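Local coordinates for protein Vlm2 (Streptomyces tsusimaensis, PDB 6ECB) that serves as the thioesterase domain of a nonribosomal peptide synthetase for the depsipeptide valinomycin, probably releasing the assembled chain by cyclisation, at residues L57-K62 and D197-A202; H68-P73 and S94-G99; P84-M89 and A117-T122; F161-G166 and E185-L190; H273-M276 and P280-S283. All coordinates share one frame; numbering follows the deposited sequence. Where two conformers were deposited one is given.

Interaction 1: L57-K62 and D197-A202; sequences LARHLK and DPRVSA
Arg59 and Arg199 meet at the surface of this α/β-hydrolase fold, where helix 55-60 of the core comes up against the loop joining helix 183-194 to helix 206-220. The two side chains cross at about a right angle. CD of Arg199 lies over the centre of one face of the Arg59 guanidinium, 3.5 Å above its plane, and is 3.6 Å from Arg59 CZ. Beyond CD the chain of Arg199 bends at chi3 (-78°), and its own guanidinium is turned 62° from that of Arg59, which excludes a flat stack. The terminal nitrogens Arg59 NH1 and Arg199 NH1 are 3.1 Å apart. Both are donors, and no hydrogen bond joins them; their closeness is consistent with a shared partner, Glu56, whose carboxylate takes a salt bridge from Arg59 NH1 on OE1 and from Arg199 NH1 on OE2. The shared anion probably offsets the proximity of the two positive groups. On the loop side, Asp197 fixes the near end of Arg199 and is itself paired with Arg193 through OD2. A leucine in place of Arg199 would probably leave one oxygen of Glu56 and OD1 of Asp197 each without a charged mate, and remove this link between loop and helix. Two donors of Arg199 converge on that OD1. Its backbone N closes an Asx turn at 3.2 Å from OD1, arriving from above the carboxylate plane, whereas NE of Arg199 reaches the syn lone pair of Asp197 OD1 at 3.0 Å, with an N-H...O angle of 169°.

Interaction 2: H68-P73 and S94-G99; sequences HGVEAP and SDSAAG
Val70 and Ser96 mark the closest backbone approach, with CA atoms 6.9 Å apart, where strand 67-71 of the sheet runs beneath the C-terminal part of helix 86-97. That spacing brings the two side chains into direct touch. Val70 points toward the helix with both methyls near the serine: CG1 of Val70 is 3.9 Å from Ser96 OG, and CG2 of Val70 is 4.0 Å from the same oxygen. Ser96 turns its hydroxyl anti to the backbone N (chi1 178°), which lays OG against the valine while CB of Ser96 stays 4.0 Å from Val70 CG1. Ala97 adds a marginal contact through its backbone, its N lying 4.5 Å from Val70 CG2. The helix belongs to the crossover linking strand 67-71 to strand 105-110, two parallel strands with strand 40-44 between them in the sheet. Leu28 of the edge strand 27-30 touches both Val70 and Ser96, and Cys93, earlier on the helix, also packs on Val70. No hydrogen bond passes between the segments. The contact is therefore van der Waals in kind, methyl against hydroxyl and CB; it depends on fit and burial, not on any directional bond.

Interaction 3: P84-M89 and A117-T122; sequences PSFEEM and AFYLAT
Phe86 drives its ring edge into the face of Tyr119, and the tight part of this contact is that one aromatic pair. Atoms CE1 and CZ of Phe86 each lie 3.7 Å from Tyr119 CD1; CE1 sits above the tyrosine plane, offset toward the rim. With centroids 5.2 Å apart and planes at 88°, the stack is T-shaped. Phe86 extends its ring anti to the backbone N (chi1 178°), which carries it across to the neighbouring helix. The pair joins the start of helix 86-97 to helix 112-126, which in this α/β-hydrolase fold follows the probable nucleophile elbow at Ser111. Val226 and Val227 also pack on Phe86, while the hydroxyl of Tyr119 is hydrogen-bonded to Leu228 O. Replacing Tyr119 by an alanine is likely to strip the edge of Phe86 of its aromatic face and leave Leu228 O without this hydroxyl. The outer side of the first segment is looser: Glu87 is unmodelled beyond CB, and the exposed Glu88 turns back on its own helix end. There Ser85 and Glu88 form a capping box, with Glu88 N 3.0 Å from Ser85 OG and Ser85 N 2.8 Å from Glu88 OE1.

Interaction 4: F161-G166 and E185-L190; sequences FILAMG and EAKQLL
Leu163 is the one residue of its segment that touches the other helix, and its two methyls divide the work. CD1 of Leu163 meets the aliphatic part of Lys187, 3.5 Å from CG of Lys187, the two side chains crossing at about a right angle. CD2 of Leu163 faces Leu190 tip to tip, 3.6 Å from CD1 of Leu190, and also lies 4.0 Å from Ala186 CB. The leucine thus fits among three residues spaced one and three apart along a single helix side. Its CG stands anti to the backbone N (chi1 175°), carrying the branched end straight out from helix 157-165. The nearness of the backbones is moderate: the short helical segments 161-165 and 185-190 approach to 10.6 Å between axes and run nearly parallel, with a crossing angle of 17°. Both helices belong to the largely helical insertion between strands 134-137 and 237-241, the region that forms the lid in thioesterases of this fold. Lys187 keeps CG on the leucine while its chain bends at chi3 (-70°) and leads away; its side chain also touches Leu209 and Leu213 of helix 206-220, and its amino group makes a long, weak ion pair with Asp210. Farther out, Gln173 lies against Leu190, and Leu178 of helix 175-179 packs on Ala164, next to Leu163 in sequence.

Interaction 5: H273-M276 and P280-S283; sequences HATM and PHVS
His281 lies beside Thr275, the two side chains pointing the same way, and can be followed outward atom by atom. Its CB rests 3.7 Å from Thr275 O, with Met276 CA at 4.2 Å. The ring is set anti to the carbonyl carbon (chi1 -65°), which brings ND1 alongside the threonine: Thr275 OG1 is 3.5 Å from ND1, approached obliquely, and Thr275 O lies near the plane of the ring at its edge. CE1 of His281, farther along, is 4.0 Å from Thr275 OG1. That hydroxyl accepts from Asp272 N, which holds it in the turn. One water bridges the backbones, probably donating to Thr275 O at 2.9 Å and accepting from His281 N at 3.2 Å. Next door, Met276 O receives a CA-H...O contact from Val282 CA at 3.3 Å, well off straight, with 125° at the hydrogen. The turn carries His273, whose ND1 is hydrogen-bonded to Asp138 and whose side chain touches Ser111, consistent with the Ser-His-Asp triad of α/β-hydrolases; the contact thus joins the loop of this probable catalytic histidine to the start of the C-terminal helix. Because main-chain oxygens and a water carry much of the join, it probably depends more on backbone path than on side-chain identity.

How the interactions relate
From the N terminus, helix 55-60 opens interaction 1, which closes only at 197-202 and so spans interactions 2, 3 and 4. Within that span, interactions 2 and 3 cross, since their segments alternate along the chain; both use helix 86-97, tying it to strand 67-71 on one hand and helix 112-126 on the other, and they touch through Ala72 and Met89. Interaction 4 follows as a separate, short loop within the helical insertion, about 27 Å centre to centre from both. Interaction 5 comes last, closing a short turn, yet it packs against interaction 1 where Val282 meets Leu57, joining the C-terminal helix to helix 55-60.

Interaction 1: L57-K62 and D197-A202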
# COMPACT_ATOMS: atom_id res chain seq x y z
N LEU A 57 6.20 2.77 -8.36
CA LEU A 57 7.17 1.79 -7.89
C LEU A 57 7.21 0.61 -8.83
O LEU A 57 8.29 0.18 -9.27
CB LEU A 57 6.80 1.34 -6.47
CG LEU A 57 7.69 0.24 -5.89
CD1 LEU A 57 9.15 0.66 -5.79
CD2 LEU A 57 7.16 -0.20 -4.52
N ALA A 58 6.04 0.10 -9.19
CA ALA A 58 5.98 -1.06 -10.08
C ALA A 58 6.65 -0.77 -11.41
O ALA A 58 7.30 -1.65 -11.98
CB ALA A 58 4.53 -1.48 -10.29
N ARG A 59 6.51 0.47 -11.93
CA ARG A 59 7.11 0.79 -13.21
C ARG A 59 8.63 0.88 -13.13
O ARG A 59 9.29 0.75 -14.16
CB ARG A 59 6.57 2.12 -13.75
CG ARG A 59 5.14 2.04 -14.25
CD ARG A 59 4.94 3.06 -15.38
NE ARG A 59 5.31 4.38 -14.90
CZ ARG A 59 5.59 5.42 -15.67
NH1 ARG A 59 5.91 6.58 -15.11
NH2 ARG A 59 5.56 5.33 -17.00
N HIS A 60 9.19 1.13 -11.95
CA HIS A 60 10.63 1.29 -11.81
C HIS A 60 11.35 -0.01 -11.46
O HIS A 60 12.57 -0.12 -11.70
CB HIS A 60 10.93 2.33 -10.73
CG HIS A 60 10.76 3.75 -11.20
ND1 HIS A 60 9.54 4.37 -11.24
CD2 HIS A 60 11.66 4.66 -11.63
CE1 HIS A 60 9.69 5.61 -11.68
NE2 HIS A 60 10.97 5.81 -11.92
N LEU A 61 10.64 -1.00 -10.93
CA LEU A 61 11.27 -2.27 -10.58
C LEU A 61 11.74 -3.00 -11.82
O LEU A 61 11.03 -3.09 -12.83
CB LEU A 61 10.27 -3.15 -9.82
CG LEU A 61 9.90 -2.63 -8.45
CD1 LEU A 61 8.67 -3.40 -7.91
CD2 LEU A 61 11.05 -2.73 -7.45
N LYS A 62 12.96 -3.52 -11.74
CA LYS A 62 13.54 -4.28 -12.83
C LYS A 62 13.80 -5.73 -12.48
O LYS A 62 14.06 -6.53 -13.39
CB LYS A 62 14.86 -3.63 -13.26
CG LYS A 62 14.65 -2.23 -13.82
CD LYS A 62 15.90 -1.66 -14.49
CE LYS A 62 16.21 -0.24 -14.02
NZ LYS A 62 16.67 -0.21 -12.58
N ASP A 197 -3.99 11.00 -17.93
CA ASP A 197 -2.74 10.36 -17.56
C ASP A 197 -2.92 8.86 -17.77
O ASP A 197 -3.72 8.24 -17.06
CB ASP A 197 -2.39 10.65 -16.11
CG ASP A 197 -1.22 9.83 -15.60
OD1 ASP A 197 -0.53 9.18 -16.42
OD2 ASP A 197 -1.00 9.83 -14.38
N PRO A 198 -2.22 8.24 -18.73
CA PRO A 198 -2.56 6.86 -19.11
C PRO A 198 -2.28 5.83 -18.02
O PRO A 198 -2.77 4.70 -18.11
CB PRO A 198 -1.69 6.63 -20.35
CG PRO A 198 -0.52 7.53 -20.16
CD PRO A 198 -1.06 8.75 -19.47
N ARG A 199 -1.50 6.20 -17.01
CA ARG A 199 -1.24 5.29 -15.90
C ARG A 199 -2.47 5.10 -15.01
O ARG A 199 -2.65 4.04 -14.41
CB ARG A 199 -0.07 5.82 -15.06
CG ARG A 199 1.30 5.85 -15.79
CD ARG A 199 2.30 6.75 -15.07
NE ARG A 199 2.07 8.18 -15.31
CZ ARG A 199 2.91 9.16 -14.96
NH1 ARG A 199 4.05 8.90 -14.34
NH2 ARG A 199 2.59 10.43 -15.23
N VAL A 200 -3.33 6.12 -14.91
CA VAL A 200 -4.45 6.07 -13.99
C VAL A 200 -5.80 6.42 -14.61
O VAL A 200 -6.83 6.17 -14.00
CB VAL A 200 -4.19 7.00 -12.78
CG1 VAL A 200 -2.88 6.63 -12.11
CG2 VAL A 200 -4.18 8.46 -13.24
N SER A 201 -5.83 7.00 -15.81
CA SER A 201 -7.11 7.47 -16.36
C SER A 201 -8.10 6.34 -16.59
O SER A 201 -9.30 6.58 -16.66
CB SER A 201 -6.87 8.22 -17.67
OG SER A 201 -6.39 7.34 -18.67
N ALA A 202 -7.61 5.10 -16.69
CA ALA A 202 -8.49 3.97 -16.95
C ALA A 202 -9.51 3.79 -15.84
O ALA A 202 -10.66 3.42 -16.10
CB ALA A 202 -7.66 2.69 -17.12

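Interaction 2: H68-P73 and S94-G99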
# COMPACT_ATOMS: atom_id res chain seq x y z
N HIS A 68 1.43 -7.40 -8.79
CA HIS A 68 0.01 -7.18 -8.65
C HIS A 68 -0.26 -6.29 -7.45
O HIS A 68 0.54 -6.24 -6.51
CB HIS A 68 -0.76 -8.48 -8.42
CG HIS A 68 -0.74 -9.40 -9.59
ND1 HIS A 68 0.18 -10.43 -9.72
CD2 HIS A 68 -1.55 -9.47 -10.67
CE1 HIS A 68 -0.08 -11.09 -10.83
NE2 HIS A 68 -1.11 -10.53 -11.43
N GLY A 69 -1.41 -5.63 -7.47
CA GLY A 69 -1.96 -5.06 -6.26
C GLY A 69 -3.38 -5.56 -6.07
O GLY A 69 -4.08 -5.89 -7.03
N VAL A 70 -3.81 -5.61 -4.82
CA VAL A 70 -5.19 -5.94 -4.50
C VAL A 70 -5.96 -4.65 -4.31
O VAL A 70 -5.59 -3.81 -3.49
CB VAL A 70 -5.29 -6.82 -3.25
CG1 VAL A 70 -6.75 -7.11 -2.98
CG2 VAL A 70 -4.52 -8.10 -3.45
N GLU A 71 -7.02 -4.51 -5.07
CA GLU A 71 -7.94 -3.40 -4.96
C GLU A 71 -9.10 -3.80 -4.05
O GLU A 71 -9.67 -4.89 -4.21
CB GLU A 71 -8.44 -3.05 -6.35
CG GLU A 71 -9.27 -1.87 -6.42
CD GLU A 71 -8.55 -0.67 -6.99
OE1 GLU A 71 -7.32 -0.46 -6.79
OE2 GLU A 71 -9.26 0.09 -7.62
N ALA A 72 -9.46 -2.93 -3.13
CA ALA A 72 -10.55 -3.23 -2.21
C ALA A 72 -11.85 -3.44 -2.97
O ALA A 72 -12.08 -2.84 -4.02
CB ALA A 72 -10.72 -2.10 -1.20
N PRO A 73 -12.79 -4.23 -2.41
CA PRO A 73 -14.12 -4.29 -3.01
C PRO A 73 -14.79 -2.94 -2.94
O PRO A 73 -14.53 -2.14 -2.04
CB PRO A 73 -14.85 -5.33 -2.15
CG PRO A 73 -14.13 -5.39 -0.91
CD PRO A 73 -12.69 -5.03 -1.19
N SER A 94 -6.55 -11.62 1.31
CA SER A 94 -6.00 -12.98 1.30
C SER A 94 -6.63 -13.80 0.20
O SER A 94 -5.94 -14.46 -0.59
CB SER A 94 -6.25 -13.67 2.66
OG SER A 94 -5.66 -12.96 3.73
N ASP A 95 -7.96 -13.78 0.12
CA ASP A 95 -8.66 -14.53 -0.90
C ASP A 95 -8.21 -14.11 -2.28
O ASP A 95 -8.07 -14.96 -3.16
CB ASP A 95 -10.16 -14.32 -0.76
CG ASP A 95 -10.75 -15.06 0.43
OD1 ASP A 95 -10.07 -15.90 1.07
OD2 ASP A 95 -11.93 -14.79 0.72
N SER A 96 -8.03 -12.81 -2.52
CA SER A 96 -7.59 -12.35 -3.83
C SER A 96 -6.12 -12.71 -4.08
O SER A 96 -5.76 -13.15 -5.19
CB SER A 96 -7.81 -10.83 -3.91
OG SER A 96 -7.38 -10.27 -5.13
N ALA A 97 -5.26 -12.52 -3.10
CA ALA A 97 -3.84 -12.79 -3.29
C ALA A 97 -3.60 -14.29 -3.48
O ALA A 97 -2.65 -14.68 -4.17
CB ALA A 97 -3.03 -12.29 -2.10
N ALA A 98 -4.43 -15.13 -2.88
CA ALA A 98 -4.22 -16.57 -2.94
C ALA A 98 -4.21 -17.10 -4.36
O ALA A 98 -3.59 -18.13 -4.62
CB ALA A 98 -5.30 -17.28 -2.13
N GLY A 99 -4.82 -16.40 -5.31
CA GLY A 99 -4.78 -16.84 -6.69
C GLY A 99 -3.39 -16.90 -7.30
O GLY A 99 -3.16 -17.68 -8.22

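Interaction 3: P84-M89 and A117-T122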
# COMPACT_ATOMS: atom_id res chain seq x y z
N PRO A 84 -15.14 -2.43 4.93
CA PRO A 84 -14.81 -3.61 5.73
C PRO A 84 -14.14 -3.25 7.03
O PRO A 84 -13.42 -2.25 7.14
CB PRO A 84 -13.84 -4.39 4.83
CG PRO A 84 -13.33 -3.43 3.87
CD PRO A 84 -14.24 -2.25 3.78
N SER A 85 -14.34 -4.11 8.02
CA SER A 85 -13.47 -4.09 9.19
C SER A 85 -12.06 -4.46 8.75
O SER A 85 -11.83 -4.98 7.65
CB SER A 85 -13.97 -5.07 10.25
OG SER A 85 -13.76 -6.40 9.78
N PHE A 86 -11.08 -4.20 9.62
CA PHE A 86 -9.71 -4.61 9.31
C PHE A 86 -9.64 -6.11 9.02
O PHE A 86 -9.04 -6.53 8.03
CB PHE A 86 -8.76 -4.25 10.46
CG PHE A 86 -7.34 -4.68 10.23
CD1 PHE A 86 -6.82 -5.74 10.94
CD2 PHE A 86 -6.53 -4.04 9.31
CE1 PHE A 86 -5.52 -6.15 10.75
CE2 PHE A 86 -5.20 -4.45 9.13
CZ PHE A 86 -4.71 -5.52 9.85
N GLU A 87 -10.29 -6.92 9.88
CA GLU A 87 -10.27 -8.37 9.69
C GLU A 87 -10.93 -8.77 8.37
O GLU A 87 -10.41 -9.62 7.64
CB GLU A 87 -10.95 -9.08 10.87
N GLU A 88 -12.07 -8.14 8.04
CA GLU A 88 -12.74 -8.40 6.77
C GLU A 88 -11.85 -8.02 5.59
O GLU A 88 -11.82 -8.73 4.57
CB GLU A 88 -14.06 -7.64 6.71
CG GLU A 88 -15.12 -8.16 7.68
CD GLU A 88 -16.33 -7.27 7.81
OE1 GLU A 88 -16.29 -6.10 7.43
OE2 GLU A 88 -17.36 -7.76 8.31
N MET A 89 -11.14 -6.90 5.70
CA MET A 89 -10.24 -6.47 4.63
C MET A 89 -9.12 -7.48 4.43
O MET A 89 -8.78 -7.82 3.28
CB MET A 89 -9.68 -5.09 4.96
CG MET A 89 -8.86 -4.48 3.84
SD MET A 89 -9.81 -4.28 2.30
CE MET A 89 -8.46 -3.70 1.27
N ALA A 117 -0.76 -6.49 4.77
CA ALA A 117 0.13 -7.48 4.17
C ALA A 117 0.64 -8.48 5.20
O ALA A 117 0.73 -9.68 4.92
CB ALA A 117 1.29 -6.76 3.49
N PHE A 118 1.00 -7.99 6.39
CA PHE A 118 1.45 -8.92 7.44
C PHE A 118 0.36 -9.94 7.76
O PHE A 118 0.60 -11.16 7.77
CB PHE A 118 1.84 -8.14 8.71
CG PHE A 118 2.28 -9.04 9.85
CD1 PHE A 118 1.35 -9.62 10.70
CD2 PHE A 118 3.62 -9.36 10.01
CE1 PHE A 118 1.77 -10.49 11.71
CE2 PHE A 118 4.03 -10.23 11.01
CZ PHE A 118 3.12 -10.80 11.85
N TYR A 119 -0.86 -9.45 7.99
CA TYR A 119 -1.94 -10.35 8.37
C TYR A 119 -2.37 -11.23 7.19
O TYR A 119 -2.72 -12.41 7.40
CB TYR A 119 -3.11 -9.55 8.90
CG TYR A 119 -3.05 -9.28 10.39
CD1 TYR A 119 -2.38 -8.18 10.89
CD2 TYR A 119 -3.72 -10.09 11.27
CE1 TYR A 119 -2.34 -7.92 12.23
CE2 TYR A 119 -3.70 -9.83 12.63
CZ TYR A 119 -2.99 -8.75 13.10
OH TYR A 119 -2.98 -8.49 14.46
N LEU A 120 -2.33 -10.69 5.98
CA LEU A 120 -2.59 -11.45 4.75
C LEU A 120 -1.63 -12.63 4.66
O LEU A 120 -2.03 -13.79 4.43
CB LEU A 120 -2.41 -10.50 3.55
CG LEU A 120 -2.87 -10.83 2.17
CD1 LEU A 120 -2.73 -9.54 1.36
CD2 LEU A 120 -2.04 -11.96 1.65
N ALA A 121 -0.34 -12.35 4.84
CA ALA A 121 0.65 -13.42 4.82
C ALA A 121 0.37 -14.47 5.88
O ALA A 121 0.50 -15.67 5.62
CB ALA A 121 2.05 -12.82 4.99
N THR A 122 -0.02 -14.05 7.10
CA THR A 122 -0.28 -15.06 8.12
C THR A 122 -1.47 -15.92 7.72
O THR A 122 -1.46 -17.14 7.93
CB THR A 122 -0.52 -14.47 9.52
OG1 THR A 122 -1.81 -13.88 9.61
CG2 THR A 122 0.51 -13.46 9.89

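Interaction 4: F161-G166 and E185-L190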
# COMPACT_ATOMS: atom_id res chain seq x y z
N PHE A 161 -7.79 18.26 3.95
CA PHE A 161 -6.40 17.99 4.30
C PHE A 161 -6.03 16.54 3.98
O PHE A 161 -4.94 16.27 3.46
CB PHE A 161 -6.16 18.30 5.78
CG PHE A 161 -4.79 17.92 6.27
CD1 PHE A 161 -3.77 18.86 6.29
CD2 PHE A 161 -4.52 16.64 6.73
CE1 PHE A 161 -2.51 18.52 6.74
CE2 PHE A 161 -3.26 16.30 7.19
CZ PHE A 161 -2.25 17.24 7.19
N ILE A 162 -6.94 15.60 4.29
CA ILE A 162 -6.69 14.19 3.99
C ILE A 162 -6.56 13.99 2.48
O ILE A 162 -5.68 13.27 2.01
CB ILE A 162 -7.82 13.31 4.56
CG1 ILE A 162 -7.92 13.42 6.08
CG2 ILE A 162 -7.63 11.87 4.10
CD1 ILE A 162 -6.68 13.05 6.78
N LEU A 163 -7.47 14.59 1.73
CA LEU A 163 -7.41 14.51 0.28
C LEU A 163 -6.08 15.03 -0.23
O LEU A 163 -5.38 14.37 -1.00
CB LEU A 163 -8.57 15.30 -0.33
CG LEU A 163 -8.63 15.44 -1.85
CD1 LEU A 163 -10.05 15.79 -2.29
CD2 LEU A 163 -7.64 16.52 -2.36
N ALA A 164 -5.69 16.22 0.24
CA ALA A 164 -4.46 16.85 -0.24
C ALA A 164 -3.24 16.02 0.10
O ALA A 164 -2.38 15.77 -0.76
CB ALA A 164 -4.33 18.25 0.37
N MET A 165 -3.14 15.56 1.35
CA MET A 165 -1.93 14.88 1.78
C MET A 165 -1.84 13.44 1.27
O MET A 165 -0.74 12.93 1.09
CB MET A 165 -1.82 14.89 3.31
CG MET A 165 -1.74 16.29 3.94
SD MET A 165 -0.55 17.44 3.18
CE MET A 165 0.94 16.47 3.20
N GLY A 166 -2.98 12.78 1.05
CA GLY A 166 -2.95 11.39 0.63
C GLY A 166 -2.91 11.26 -0.88
O GLY A 166 -1.83 11.28 -1.48
N GLU A 185 -13.88 21.47 -5.24
CA GLU A 185 -12.90 22.06 -6.15
C GLU A 185 -11.56 21.34 -6.07
O GLU A 185 -10.88 21.17 -7.09
CB GLU A 185 -12.72 23.55 -5.86
CG GLU A 185 -13.92 24.39 -6.31
CD GLU A 185 -13.82 25.85 -5.89
OE1 GLU A 185 -12.69 26.34 -5.70
OE2 GLU A 185 -14.88 26.50 -5.76
N ALA A 186 -11.15 20.92 -4.86
CA ALA A 186 -9.94 20.11 -4.74
C ALA A 186 -10.10 18.80 -5.49
O ALA A 186 -9.16 18.35 -6.17
CB ALA A 186 -9.62 19.85 -3.26
N LYS A 187 -11.27 18.17 -5.38
CA LYS A 187 -11.50 16.93 -6.10
C LYS A 187 -11.39 17.14 -7.60
O LYS A 187 -10.83 16.29 -8.32
CB LYS A 187 -12.88 16.35 -5.74
CG LYS A 187 -12.95 15.83 -4.31
CD LYS A 187 -13.98 14.73 -4.13
CE LYS A 187 -15.40 15.22 -4.24
NZ LYS A 187 -16.35 14.08 -4.08
N GLN A 188 -11.90 18.26 -8.10
CA GLN A 188 -11.88 18.49 -9.54
C GLN A 188 -10.46 18.68 -10.04
O GLN A 188 -10.13 18.24 -11.15
CB GLN A 188 -12.73 19.69 -9.92
CG GLN A 188 -12.93 19.81 -11.42
CD GLN A 188 -13.59 18.57 -12.00
OE1 GLN A 188 -14.67 18.17 -11.57
NE2 GLN A 188 -12.93 17.95 -12.98
N LEU A 189 -9.60 19.32 -9.24
CA LEU A 189 -8.19 19.43 -9.65
C LEU A 189 -7.55 18.06 -9.77
O LEU A 189 -6.75 17.82 -10.68
CB LEU A 189 -7.40 20.28 -8.65
CG LEU A 189 -7.61 21.79 -8.66
CD1 LEU A 189 -6.62 22.40 -7.68
CD2 LEU A 189 -7.41 22.36 -10.05
N LEU A 190 -7.86 17.15 -8.84
CA LEU A 190 -7.31 15.81 -8.95
C LEU A 190 -7.79 15.13 -10.23
O LEU A 190 -7.00 14.46 -10.91
CB LEU A 190 -7.68 14.97 -7.73
CG LEU A 190 -7.20 15.48 -6.37
CD1 LEU A 190 -7.55 14.47 -5.30
CD2 LEU A 190 -5.70 15.75 -6.37

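Interaction 5: H273-M276 and P280-S283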
# COMPACT_ATOMS: atom_id res chain seq x y z
N HIS A 273 7.94 9.54 4.19
CA HIS A 273 6.92 8.50 4.13
C HIS A 273 6.04 8.66 2.89
O HIS A 273 5.62 7.67 2.28
CB HIS A 273 6.06 8.52 5.39
CG HIS A 273 5.08 7.39 5.49
ND1 HIS A 273 5.48 6.08 5.63
CD2 HIS A 273 3.73 7.37 5.48
CE1 HIS A 273 4.42 5.29 5.70
NE2 HIS A 273 3.34 6.05 5.62
N ALA A 274 5.70 9.90 2.55
CA ALA A 274 4.87 10.18 1.38
C ALA A 274 5.68 10.14 0.08
O ALA A 274 5.28 9.51 -0.91
CB ALA A 274 4.20 11.54 1.54
N THR A 275 6.84 10.79 0.07
CA THR A 275 7.55 10.98 -1.19
C THR A 275 8.38 9.77 -1.63
O THR A 275 8.88 9.76 -2.77
CB THR A 275 8.47 12.19 -1.09
OG1 THR A 275 9.59 11.89 -0.25
CG2 THR A 275 7.72 13.39 -0.56
N MET A 276 8.54 8.76 -0.77
CA MET A 276 9.32 7.60 -1.17
C MET A 276 8.68 6.85 -2.33
O MET A 276 9.39 6.14 -3.04
CB MET A 276 9.51 6.63 0.00
CG MET A 276 8.18 6.24 0.62
SD MET A 276 8.31 4.78 1.66
CE MET A 276 8.53 3.50 0.46
N PRO A 280 11.65 11.73 -7.33
CA PRO A 280 12.74 10.90 -7.85
C PRO A 280 13.11 9.77 -6.91
O PRO A 280 13.91 8.92 -7.27
CB PRO A 280 13.89 11.88 -7.96
CG PRO A 280 13.64 12.78 -6.78
CD PRO A 280 12.17 12.96 -6.71
N HIS A 281 12.55 9.76 -5.70
CA HIS A 281 13.01 8.81 -4.70
C HIS A 281 12.58 7.38 -5.02
O HIS A 281 13.30 6.44 -4.69
CB HIS A 281 12.48 9.22 -3.33
CG HIS A 281 13.03 10.53 -2.88
ND1 HIS A 281 12.22 11.59 -2.50
CD2 HIS A 281 14.30 10.97 -2.75
CE1 HIS A 281 12.98 12.61 -2.16
NE2 HIS A 281 14.25 12.26 -2.30
N VAL A 282 11.43 7.21 -5.67
CA VAL A 282 10.92 5.86 -5.90
C VAL A 282 11.88 5.06 -6.77
O VAL A 282 11.94 3.83 -6.67
CB VAL A 282 9.49 5.90 -6.48
CG1 VAL A 282 9.47 6.43 -7.92
CG2 VAL A 282 8.81 4.51 -6.38
N SER A 283 12.64 5.73 -7.65
CA SER A 283 13.60 4.98 -8.45
C SER A 283 14.67 4.34 -7.58
O SER A 283 15.14 3.23 -7.87
CB SER A 283 14.26 5.87 -9.52
OG SER A 283 15.03 6.91 -8.94
O HOH W 1 10.27 11.71 -4.46